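Local coordinates for hydratase ChsH1 (Mycobacterium tuberculosis, PDB 4W78) that hydrates the steroid enoyl-CoA 3-oxo-4,17-pregnadiene-20-carboxyl-CoA during cholesterol side-chain degradation, working as a MaoC-like hydratase in complex with ChsH2, at the interface of chains A and C and the interface of chains A and B. Residues are numbered along the deposited sequence; one frame, centred on the assembly and turned at random. Chains: chain A/B, Hydratase ChsH1; chain C, Hydratase ChsH2.

Contact 1: the interface of chains A and C. Residues chain A 35, 38-39; chain C 19, 23, 27, 54, 57-58.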
loop_
_atom_site.group_PDB
_atom_site.type_symbol
_atom_site.label_atom_id
_atom_site.label_comp_id
_atom_site.label_asym_id
_atom_site.label_seq_id
_atom_site.Cartn_x
_atom_site.Cartn_y
_atom_site.Cartn_z
ATOM N N TRP A 35 -2.628 1.825 7.734
ATOM C CA TRP A 35 -2.499 0.590 8.501
ATOM C C TRP A 35 -3.749 0.300 9.326
ATOM O O TRP A 35 -4.309 -0.800 9.224
ATOM C CB TRP A 35 -1.237 0.674 9.365
ATOM C CG TRP A 35 -0.769 -0.589 10.035
ATOM C CD1 TRP A 35 0.221 -1.422 9.612
ATOM C CD2 TRP A 35 -1.232 -1.112 11.285
ATOM N NE1 TRP A 35 0.400 -2.451 10.523
ATOM C CE2 TRP A 35 -0.483 -2.279 11.555
ATOM C CE3 TRP A 35 -2.191 -0.693 12.209
ATOM C CZ2 TRP A 35 -0.675 -3.039 12.701
ATOM C CZ3 TRP A 35 -2.400 -1.474 13.356
ATOM C CH2 TRP A 35 -1.649 -2.631 13.579
ATOM N N ALA A 38 -6.641 -0.810 7.030
ATOM C CA ALA A 38 -6.551 -2.151 6.452
ATOM C C ALA A 38 -6.709 -3.237 7.526
ATOM O O ALA A 38 -7.370 -4.246 7.287
ATOM C CB ALA A 38 -5.227 -2.316 5.701
ATOM N N ILE A 39 -6.078 -3.038 8.682
ATOM C CA ILE A 39 -6.152 -3.999 9.796
ATOM C C ILE A 39 -7.556 -4.002 10.393
ATOM O O ILE A 39 -8.005 -5.014 10.948
ATOM C CB ILE A 39 -5.083 -3.642 10.882
ATOM C CG1 ILE A 39 -3.663 -3.792 10.317
ATOM C CG2 ILE A 39 -5.232 -4.501 12.153
ATOM C CD1 ILE A 39 -3.269 -5.233 9.982
ATOM N N PHE C 19 -8.612 -7.850 1.623
ATOM C CA PHE C 19 -8.042 -7.834 2.959
ATOM C C PHE C 19 -6.571 -8.224 2.934
ATOM O O PHE C 19 -5.733 -7.539 3.538
ATOM C CB PHE C 19 -8.819 -8.794 3.876
ATOM C CG PHE C 19 -8.263 -8.862 5.252
ATOM C CD1 PHE C 19 -8.493 -7.835 6.154
ATOM C CD2 PHE C 19 -7.472 -9.936 5.648
ATOM C CE1 PHE C 19 -7.961 -7.879 7.441
ATOM C CE2 PHE C 19 -6.939 -9.990 6.934
ATOM C CZ PHE C 19 -7.182 -8.960 7.831
ATOM N N THR C 23 -3.722 -5.268 3.607
ATOM C CA THR C 23 -2.953 -5.351 4.842
ATOM C C THR C 23 -1.471 -5.536 4.553
ATOM O O THR C 23 -0.631 -4.898 5.177
ATOM C CB THR C 23 -3.460 -6.457 5.795
ATOM O OG1 THR C 23 -3.482 -7.732 5.119
ATOM C CG2 THR C 23 -4.857 -6.101 6.341
ATOM N N THR C 27 1.427 -2.793 5.578
ATOM C CA THR C 27 2.608 -3.137 6.384
ATOM C C THR C 27 3.912 -2.992 5.616
ATOM O O THR C 27 4.966 -3.328 6.156
ATOM C CB THR C 27 2.542 -4.555 7.006
ATOM O OG1 THR C 27 2.585 -5.558 5.973
ATOM C CG2 THR C 27 1.262 -4.733 7.840
ATOM N N THR C 54 0.785 -8.524 9.408
ATOM C CA THR C 54 -0.655 -8.416 9.573
ATOM C C THR C 54 -1.101 -9.274 10.744
ATOM O O THR C 54 -1.934 -8.838 11.522
ATOM C CB THR C 54 -1.405 -8.787 8.281
ATOM O OG1 THR C 54 -1.084 -7.816 7.270
ATOM C CG2 THR C 54 -2.930 -8.823 8.492
ATOM N N GLY C 57 -0.447 -7.275 13.840
ATOM C CA GLY C 57 -1.438 -6.224 13.987
ATOM C C GLY C 57 -2.812 -6.719 14.399
ATOM O O GLY C 57 -3.493 -6.060 15.175
ATOM N N LEU C 58 -3.216 -7.867 13.859
ATOM C CA LEU C 58 -4.530 -8.421 14.175
ATOM C C LEU C 58 -4.556 -8.937 15.605
ATOM O O LEU C 58 -5.552 -8.753 16.307
ATOM C CB LEU C 58 -4.866 -9.564 13.225
ATOM C CG LEU C 58 -5.181 -9.147 11.794
ATOM C CD1 LEU C 58 -5.382 -10.395 10.959
ATOM C CD2 LEU C 58 -6.428 -8.267 11.747
#
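A:Trp35, A:Ala38 and A:Ile39, on the C-terminal half of helix 29-39 of ChsH1, pack against helices 17-26 and 52-67 of ChsH2 in the heteromeric interface of this MaoC-like hydratase. Carbon contacts dominate. The benzo edge of the A:Trp35 indole rests on C:Gly57, its CZ2 lying 3.5 Å from the glycine CA, where the lack of a side chain lets the ring come right up to the helix. At the pyrrole end, NE1 of A:Trp35 lies 3.6 Å from the methyl CG2 of C:Thr27. With CG anti to the backbone N (chi1 -169°), the indole turns one face to A:Ile39, whose CG1 lies over the ring centre and probably helps to hold its tilt. The outer methyl CD1 of A:Ile39 reaches CG2 of C:Thr54 at 3.9 Å, the two side chains sliding past each other in opposite directions, while its branch methyl CG2 turns to CD2 of C:Leu58.

A second group of contacts involves carbonyl oxygens near the end of the ChsH1 helix. CD2 of C:Leu58 lies 3.7 Å from O of A:Ile39. The methyl CG2 of C:Thr23 touches O of A:Ala38 at 3.3 Å and also lies over the rim of the C:Phe19 ring. The other branch of C:Thr23 is turned back into its own helix: the hydroxyl OG1 donates to the backbone O of C:Phe19 at 2.8 Å, tilted 24° from the carbonyl plane.

Contact 2: the interface of chains A and C. Residues chain A 31, 69-73; chain C 27-28.
C:Arg28 of ChsH2 reaches across the surface of ChsH1 between A:Met31, A:Val69 and A:Met72, at the heteromeric interface of the two MaoC-like subunits. Its side chain leaves the backbone with CG anti to the carbonyl carbon (chi1 -62°) and bends at chi3 (60°), which turns the guanidinium toward the C-terminal end of helix 67-70 and the loop that follows. There NH1 of C:Arg28 donates to the backbone O of A:Val69 at 3.1 Å, approaching nearly along the C=O axis although that oxygen is tilted 20° from the guanidinium plane. NH1 of C:Arg28 also makes a weak bond to O of A:Met72 at 3.0 Å; one terminal nitrogen is thus shared, unequally, by a helix carbonyl and a loop carbonyl.

The aliphatic stem is flanked by ChsH1 side chains. A:Met31, bent at chi3, crosses it obliquely and puts its terminal methyl CE 3.3 Å from CD of C:Arg28, a tight contact. CG1 of A:Val69 lies 3.9 Å from CG of C:Arg28, and both valine methyls also pack on the backbone of C:Thr27. A:Met72, folded at chi2 and chi3, meets the base of the arginine: its CB is 3.8 Å from CB of C:Arg28, and its methyl CE curls back to the arginine carbonyl, 3.5 Å from O of C:Arg28.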
loop_
_atom_site.group_PDB
_atom_site.type_symbol
_atom_site.label_atom_id
_atom_site.label_comp_id
_atom_site.label_asym_id
_atom_site.label_seq_id
_atom_site.Cartn_x
_atom_site.Cartn_y
_atom_site.Cartn_z
ATOM N N MET A 31 0.624 7.012 7.140
ATOM C CA MET A 31 0.880 5.570 7.189
ATOM C C MET A 31 0.165 4.858 8.339
ATOM O O MET A 31 -0.258 3.729 8.167
ATOM C CB MET A 31 2.376 5.292 7.212
ATOM C CG MET A 31 3.002 5.597 5.891
ATOM S SD MET A 31 4.776 5.349 5.824
ATOM C CE MET A 31 4.930 3.708 6.534
ATOM N N VAL A 69 7.078 -1.937 10.356
ATOM C CA VAL A 69 6.638 -1.277 9.132
ATOM C C VAL A 69 7.530 -0.087 8.780
ATOM O O VAL A 69 7.882 0.117 7.616
ATOM C CB VAL A 69 5.161 -0.817 9.261
ATOM C CG1 VAL A 69 4.693 -0.132 8.005
ATOM C CG2 VAL A 69 4.287 -2.026 9.568
ATOM N N TRP A 70 7.925 0.676 9.796
ATOM C CA TRP A 70 8.667 1.902 9.526
ATOM C C TRP A 70 9.960 1.622 8.795
ATOM O O TRP A 70 10.376 2.417 7.935
ATOM C CB TRP A 70 8.947 2.665 10.828
ATOM C CG TRP A 70 7.697 2.934 11.599
ATOM C CD1 TRP A 70 7.389 2.459 12.838
ATOM C CD2 TRP A 70 6.559 3.691 11.164
ATOM N NE1 TRP A 70 6.133 2.883 13.210
ATOM C CE2 TRP A 70 5.608 3.645 12.204
ATOM C CE3 TRP A 70 6.257 4.412 10.002
ATOM C CZ2 TRP A 70 4.373 4.276 12.111
ATOM C CZ3 TRP A 70 5.026 5.039 9.909
ATOM C CH2 TRP A 70 4.102 4.970 10.966
ATOM N N THR A 71 10.584 0.483 9.109
ATOM C CA THR A 71 11.911 0.200 8.569
ATOM C C THR A 71 11.928 -0.826 7.434
ATOM O O THR A 71 12.992 -1.255 6.996
ATOM C CB THR A 71 12.900 -0.225 9.676
ATOM O OG1 THR A 71 12.283 -1.207 10.505
ATOM C CG2 THR A 71 13.260 0.966 10.564
ATOM N N MET A 72 10.762 -1.197 6.921
ATOM C CA MET A 72 10.722 -2.056 5.740
ATOM C C MET A 72 11.451 -1.408 4.571
ATOM O O MET A 72 11.385 -0.190 4.394
ATOM C CB MET A 72 9.272 -2.373 5.332
ATOM C CG MET A 72 8.511 -3.189 6.377
ATOM S SD MET A 72 9.180 -4.867 6.610
ATOM C CE MET A 72 8.425 -5.731 5.245
ATOM N N MET A 73 12.145 -2.225 3.781
ATOM C CA MET A 73 12.965 -1.729 2.676
ATOM C C MET A 73 12.173 -1.186 1.487
ATOM O O MET A 73 12.686 -0.365 0.713
ATOM C CB MET A 73 13.931 -2.825 2.199
ATOM C CG MET A 73 15.102 -3.121 3.128
ATOM S SD MET A 73 16.325 -1.785 3.293
ATOM C CE MET A 73 16.389 -1.122 1.628
ATOM N N THR C 27 1.427 -2.793 5.578
ATOM C CA THR C 27 2.608 -3.137 6.384
ATOM C C THR C 27 3.912 -2.992 5.616
ATOM O O THR C 27 4.966 -3.328 6.156
ATOM C CB THR C 27 2.542 -4.555 7.006
ATOM O OG1 THR C 27 2.585 -5.558 5.973
ATOM C CG2 THR C 27 1.262 -4.733 7.840
ATOM N N ARG C 28 3.824 -2.446 4.395
ATOM C CA ARG C 28 4.971 -2.207 3.509
ATOM C C ARG C 28 5.737 -3.477 3.167
ATOM O O ARG C 28 6.968 -3.473 2.980
ATOM C CB ARG C 28 5.894 -1.118 4.068
ATOM C CG ARG C 28 5.175 0.213 4.173
ATOM C CD ARG C 28 6.126 1.333 4.504
ATOM N NE ARG C 28 7.162 1.484 3.497
ATOM C CZ ARG C 28 8.459 1.524 3.767
ATOM N NH1 ARG C 28 8.884 1.434 5.027
ATOM N NH2 ARG C 28 9.327 1.657 2.777
#

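Contact 3: the interface of chains A and B. Residues chain A 30, 33-34, 37; chain B 24-25, 75-76.
B:Arg24 inserts its guanidinium among A:Asn33, A:Asn34 and A:Glu37 on helix 29-39, in the two-fold interface between the ChsH1 copies of this MaoC-like hydratase. This is the tightly packed part. CB of A:Asn33 sits 3.4 Å above the guanidinium plane of B:Arg24, over its centre, while polar groups gather round the edge. End-on, NH1 and NH2 of B:Arg24 both donate to the side-chain oxygen OD1 of A:Asn34, NH2 at 2.9 Å, from the same face of the amide. NH1 of B:Arg24 also forms a salt bridge with OE2 of A:Glu37 at 3.0 Å, meeting the carboxylate from above its plane. Side-on, NE and NH2 of B:Arg24 share OD2 of B:Asp25, with NE at 2.8 Å, an intrachain grip that probably restricts rotation of the guanidinium and sets the direction in which it faces chain A. The other carboxylate oxygen of B:Asp25, OD1, takes a bond at 2.9 Å from ND2 of A:Asn33 on its syn lone pair, the amide and carboxylate turned only 28° apart.

The flanks are looser and bridged by water. The side chain runs extended beyond CG and carries OE1 of A:Glu37 to within 3.2 Å of the backbone N of B:Gly76, which donates from above the carboxylate plane. A water held 2.6 Å from OE1 of A:Glu37 also joins N of B:Leu75. A second water joins ND2 of A:Asn33 and lies a long 3.3 Å from the backbone O of B:Arg24.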
loop_
_atom_site.group_PDB
_atom_site.type_symbol
_atom_site.label_atom_id
_atom_site.label_comp_id
_atom_site.label_asym_id
_atom_site.label_seq_id
_atom_site.Cartn_x
_atom_site.Cartn_y
_atom_site.Cartn_z
ATOM N N PRO A 30 -0.245 9.601 7.960
ATOM C CA PRO A 30 -0.780 8.967 6.747
ATOM C C PRO A 30 -0.554 7.461 6.724
ATOM O O PRO A 30 -1.477 6.716 6.366
ATOM C CB PRO A 30 -0.023 9.680 5.609
ATOM C CG PRO A 30 0.239 11.055 6.184
ATOM C CD PRO A 30 0.603 10.769 7.630
ATOM N N ASN A 33 -2.748 5.809 9.295
ATOM C CA ASN A 33 -4.092 5.738 8.719
ATOM C C ASN A 33 -4.244 4.553 7.776
ATOM O O ASN A 33 -5.232 3.826 7.855
ATOM C CB ASN A 33 -4.461 7.034 7.992
ATOM C CG ASN A 33 -4.761 8.196 8.950
ATOM O OD1 ASN A 33 -5.023 7.987 10.130
ATOM N ND2 ASN A 33 -4.756 9.418 8.430
ATOM N N ASN A 34 -3.274 4.358 6.885
ATOM C CA ASN A 34 -3.360 3.259 5.934
ATOM C C ASN A 34 -3.425 1.930 6.677
ATOM O O ASN A 34 -4.166 1.022 6.290
ATOM C CB ASN A 34 -2.161 3.261 4.980
ATOM C CG ASN A 34 -2.202 4.407 3.965
ATOM O OD1 ASN A 34 -3.241 5.016 3.728
ATOM N ND2 ASN A 34 -1.060 4.677 3.351
ATOM N N GLU A 37 -6.725 1.327 8.883
ATOM C CA GLU A 37 -7.848 1.085 7.992
ATOM C C GLU A 37 -7.816 -0.340 7.429
ATOM O O GLU A 37 -8.859 -0.999 7.349
ATOM C CB GLU A 37 -7.882 2.115 6.861
ATOM C CG GLU A 37 -8.259 3.511 7.365
ATOM C CD GLU A 37 -8.124 4.585 6.300
ATOM O OE1 GLU A 37 -8.168 4.246 5.097
ATOM O OE2 GLU A 37 -7.973 5.769 6.679
ATOM N N ARG B 24 -8.128 13.284 3.504
ATOM C CA ARG B 24 -7.832 12.616 4.766
ATOM C C ARG B 24 -6.560 13.162 5.407
ATOM O O ARG B 24 -6.499 13.368 6.619
ATOM C CB ARG B 24 -7.689 11.103 4.546
ATOM C CG ARG B 24 -7.474 10.330 5.830
ATOM C CD ARG B 24 -7.110 8.867 5.580
ATOM N NE ARG B 24 -5.778 8.798 4.993
ATOM C CZ ARG B 24 -5.160 7.686 4.622
ATOM N NH1 ARG B 24 -5.757 6.518 4.745
ATOM N NH2 ARG B 24 -3.931 7.772 4.099
ATOM N N ASP B 25 -5.553 13.395 4.570
ATOM C CA ASP B 25 -4.266 13.891 5.029
ATOM C C ASP B 25 -3.934 15.146 4.249
ATOM O O ASP B 25 -4.378 15.301 3.110
ATOM C CB ASP B 25 -3.156 12.859 4.765
ATOM C CG ASP B 25 -3.578 11.442 5.096
ATOM O OD1 ASP B 25 -3.607 11.094 6.295
ATOM O OD2 ASP B 25 -3.896 10.684 4.153
ATOM N N LEU B 75 -9.998 2.660 2.096
ATOM C CA LEU B 75 -10.800 1.642 2.768
ATOM C C LEU B 75 -11.676 2.182 3.890
ATOM O O LEU B 75 -12.782 1.686 4.110
ATOM C CB LEU B 75 -9.914 0.536 3.337
ATOM C CG LEU B 75 -9.219 -0.362 2.325
ATOM C CD1 LEU B 75 -8.319 -1.329 3.073
ATOM C CD2 LEU B 75 -10.230 -1.132 1.495
ATOM N N GLY B 76 -11.175 3.182 4.611
ATOM C CA GLY B 76 -11.860 3.674 5.797
ATOM C C GLY B 76 -12.767 4.869 5.575
ATOM O O GLY B 76 -13.566 5.225 6.448
HETATM O O HOH W 1 -7.146 2.805 3.198
HETATM O O HOH W 2 -5.569 12.107 9.516
#

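Helix 29-39 of chain A contributes to all three contacts, meeting ChsH2 in contacts 1 and 2 and the second ChsH1 copy in contact 3. The C-alpha centres of contacts 1 and 2 are about 12 Å apart, as are those of contacts 1 and 3; contacts 2 and 3 are about 15 Å apart. C:Thr27 belongs to both contacts 1 and 2, joining the apolar helix packing to the arginine-centred patch. Different faces of one helix thus serve hetero- and homomeric association, which may help to set the relative placement of ChsH2 and the second ChsH1 in the assembly of two copies of each.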